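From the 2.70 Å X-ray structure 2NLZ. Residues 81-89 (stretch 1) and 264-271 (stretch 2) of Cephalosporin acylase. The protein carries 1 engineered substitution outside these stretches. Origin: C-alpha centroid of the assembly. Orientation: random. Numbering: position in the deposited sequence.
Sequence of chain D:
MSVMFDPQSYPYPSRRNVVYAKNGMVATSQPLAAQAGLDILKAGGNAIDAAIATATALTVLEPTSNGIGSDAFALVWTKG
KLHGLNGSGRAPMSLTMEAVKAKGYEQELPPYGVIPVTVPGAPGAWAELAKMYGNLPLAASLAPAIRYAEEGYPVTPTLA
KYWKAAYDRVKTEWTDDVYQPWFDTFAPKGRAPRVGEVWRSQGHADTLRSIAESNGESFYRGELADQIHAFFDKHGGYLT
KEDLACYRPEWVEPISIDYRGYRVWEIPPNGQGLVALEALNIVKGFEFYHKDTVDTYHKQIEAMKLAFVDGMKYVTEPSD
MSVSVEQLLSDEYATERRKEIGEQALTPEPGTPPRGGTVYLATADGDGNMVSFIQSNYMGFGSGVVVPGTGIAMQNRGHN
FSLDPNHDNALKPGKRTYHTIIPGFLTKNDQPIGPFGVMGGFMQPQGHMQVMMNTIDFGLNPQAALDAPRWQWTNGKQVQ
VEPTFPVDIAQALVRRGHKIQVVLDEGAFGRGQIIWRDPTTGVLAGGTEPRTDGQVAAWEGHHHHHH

Stretch 1 (81-89) KLHGLNGSG
Stretch 2 (264-271) VWEIPPNG

How do the two backbones run past each other? Stretch 1 is extended strand through G87, with phi/psi from -91/127 at L82 to -99/90 at N86, then -91/34 at G87 and -92/125 at S88. Stretch 2 is extended at W265 (-105/140) and E266 (-136/160), passes I267 (-65/136), P268 (-65/162) and P269 (-33/163), and switches to positive phi at N270 (87/-67). Their end-to-end directions lie 21° apart, so they run roughly parallel. The CA atoms of L82 and W265 are 9.0 Å apart, those of G84 and I267 6.2 Å, and those of S88 and N270 8.1 Å. No backbone hydrogen bond joins them; side chains bridge the gap.

What fills the apolar end? L82 (chi1 t, chi2 p) and W265 (chi1 m, chi2 90°) point toward each other's stretch. L82 CD2 comes 3.6 Å from W265 CG and lies over one face of the indole, 3.9 Å from the centroid of its five-membered ring and 28° off the normal, a CH-pi contact.

What happens where the CA atoms come nearest, at G84 and I267? G84 has no side chain, and I267 (m, m) lies against its backbone, with I267 CD1 3.8 Å from G84 CA. An ideal CB on G84 would lie only 3.1 Å from I267 CD1, a tight fit.

What ties the polar end together? N86 (chi1 t, chi2 -37°) and N270 (chi1 t, chi2 -170°) meet side chain to side chain: N86 ND2 donates to N270 OD1 at 3.0 Å, with an N-H...O angle of 146°. Within stretch 1, S88 N donates to N86 OD1 at 3.0 Å, so the N86 amide uses both ends. S88, chi1 t, also points toward stretch 2, with its CB 3.4 Å from N270 OD1.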

# COMPACT_ATOMS: atom_id res chain seq x y z
N LYS D 81 39.01 21.78 2.06
CA LYS D 81 38.78 22.50 0.81
C LYS D 81 38.10 21.60 -0.23
O LYS D 81 38.47 20.43 -0.40
CB LYS D 81 40.11 23.03 0.26
CG LYS D 81 40.01 24.09 -0.84
CD LYS D 81 39.62 25.46 -0.30
CE LYS D 81 40.32 26.59 -1.06
NZ LYS D 81 40.26 26.45 -2.54
N LEU D 82 37.12 22.15 -0.93
CA LEU D 82 36.45 21.40 -1.98
C LEU D 82 37.15 21.63 -3.31
O LEU D 82 37.35 22.78 -3.72
CB LEU D 82 34.97 21.78 -2.08
CG LEU D 82 34.20 20.89 -3.06
CD1 LEU D 82 33.88 19.53 -2.46
CD2 LEU D 82 32.96 21.58 -3.54
N HIS D 83 37.51 20.54 -3.99
CA HIS D 83 38.16 20.61 -5.30
C HIS D 83 37.31 19.98 -6.41
O HIS D 83 36.63 18.99 -6.18
CB HIS D 83 39.53 19.92 -5.25
CG HIS D 83 40.42 20.42 -4.16
ND1 HIS D 83 41.19 21.56 -4.29
CD2 HIS D 83 40.68 19.94 -2.93
CE1 HIS D 83 41.87 21.76 -3.18
NE2 HIS D 83 41.59 20.79 -2.34
N GLY D 84 37.38 20.54 -7.61
CA GLY D 84 36.61 19.98 -8.73
C GLY D 84 37.47 19.50 -9.88
O GLY D 84 38.29 20.25 -10.41
N LEU D 85 37.29 18.24 -10.28
CA LEU D 85 38.09 17.69 -11.38
C LEU D 85 37.25 17.47 -12.63
O LEU D 85 36.27 16.73 -12.61
CB LEU D 85 38.77 16.37 -10.97
CG LEU D 85 39.80 15.81 -11.96
CD1 LEU D 85 40.89 16.83 -12.25
CD2 LEU D 85 40.42 14.50 -11.47
N ASN D 86 37.65 18.13 -13.70
CA ASN D 86 36.97 18.00 -14.98
C ASN D 86 37.71 17.02 -15.85
O ASN D 86 38.59 17.39 -16.62
CB ASN D 86 36.84 19.35 -15.70
CG ASN D 86 35.87 19.30 -16.87
OD1 ASN D 86 35.78 18.31 -17.58
ND2 ASN D 86 35.11 20.39 -17.06
N GLY D 87 37.35 15.75 -15.74
CA GLY D 87 37.97 14.74 -16.57
C GLY D 87 37.23 14.51 -17.86
O GLY D 87 37.20 13.38 -18.34
N SER D 88 36.63 15.55 -18.42
CA SER D 88 35.91 15.45 -19.68
C SER D 88 36.84 15.76 -20.84
O SER D 88 37.46 16.82 -20.87
CB SER D 88 34.74 16.41 -19.71
OG SER D 88 34.16 16.49 -21.00
N GLY D 89 36.93 14.83 -21.78
CA GLY D 89 37.79 15.02 -22.93
C GLY D 89 37.13 15.81 -24.04
O GLY D 89 35.90 15.84 -24.15
N VAL D 264 24.97 23.99 -1.97
CA VAL D 264 24.90 22.88 -2.92
C VAL D 264 25.95 23.07 -4.01
O VAL D 264 25.92 24.05 -4.75
CB VAL D 264 23.50 22.78 -3.55
CG1 VAL D 264 23.39 21.54 -4.40
CG2 VAL D 264 22.45 22.76 -2.48
N TRP D 265 26.88 22.13 -4.11
CA TRP D 265 28.00 22.26 -5.04
C TRP D 265 27.85 21.38 -6.28
O TRP D 265 27.40 20.23 -6.20
CB TRP D 265 29.31 21.94 -4.35
CG TRP D 265 29.61 22.85 -3.23
CD1 TRP D 265 29.25 22.70 -1.93
CD2 TRP D 265 30.35 24.08 -3.30
NE1 TRP D 265 29.72 23.75 -1.18
CE2 TRP D 265 30.39 24.61 -1.99
CE3 TRP D 265 30.98 24.78 -4.34
CZ2 TRP D 265 31.04 25.82 -1.69
CZ3 TRP D 265 31.62 25.98 -4.04
CH2 TRP D 265 31.65 26.49 -2.72
N GLU D 266 28.23 21.94 -7.43
CA GLU D 266 28.32 21.19 -8.66
C GLU D 266 29.63 21.58 -9.38
O GLU D 266 30.22 22.63 -9.09
CB GLU D 266 27.13 21.53 -9.57
CG GLU D 266 25.74 21.22 -9.01
CD GLU D 266 25.35 19.75 -9.08
OE1 GLU D 266 25.97 18.98 -9.85
OE2 GLU D 266 24.40 19.37 -8.36
N ILE D 267 30.08 20.73 -10.30
CA ILE D 267 31.10 21.09 -11.27
C ILE D 267 30.52 22.18 -12.19
O ILE D 267 29.36 22.08 -12.61
CB ILE D 267 31.49 19.86 -12.13
CG1 ILE D 267 32.13 18.77 -11.26
CG2 ILE D 267 32.38 20.26 -13.32
CD1 ILE D 267 33.35 19.20 -10.45
N PRO D 268 31.31 23.23 -12.48
CA PRO D 268 30.94 24.29 -13.43
C PRO D 268 30.80 23.80 -14.86
O PRO D 268 31.28 22.72 -15.18
CB PRO D 268 32.12 25.27 -13.33
CG PRO D 268 33.23 24.45 -12.88
CD PRO D 268 32.64 23.49 -11.90
N PRO D 269 30.12 24.58 -15.73
CA PRO D 269 29.91 24.34 -17.15
C PRO D 269 31.00 23.63 -17.93
O PRO D 269 32.18 23.63 -17.54
CB PRO D 269 29.66 25.74 -17.68
CG PRO D 269 28.83 26.32 -16.62
CD PRO D 269 29.41 25.81 -15.32
N ASN D 270 30.58 23.14 -19.09
CA ASN D 270 30.95 21.85 -19.63
C ASN D 270 29.91 20.89 -19.00
O ASN D 270 29.03 20.40 -19.70
CB ASN D 270 32.41 21.48 -19.30
CG ASN D 270 32.92 20.26 -20.09
OD1 ASN D 270 33.99 19.74 -19.80
ND2 ASN D 270 32.16 19.81 -21.09
N GLY D 271 29.97 20.70 -17.68
CA GLY D 271 28.99 19.88 -16.96
C GLY D 271 27.67 20.59 -16.72
O GLY D 271 27.63 21.82 -16.63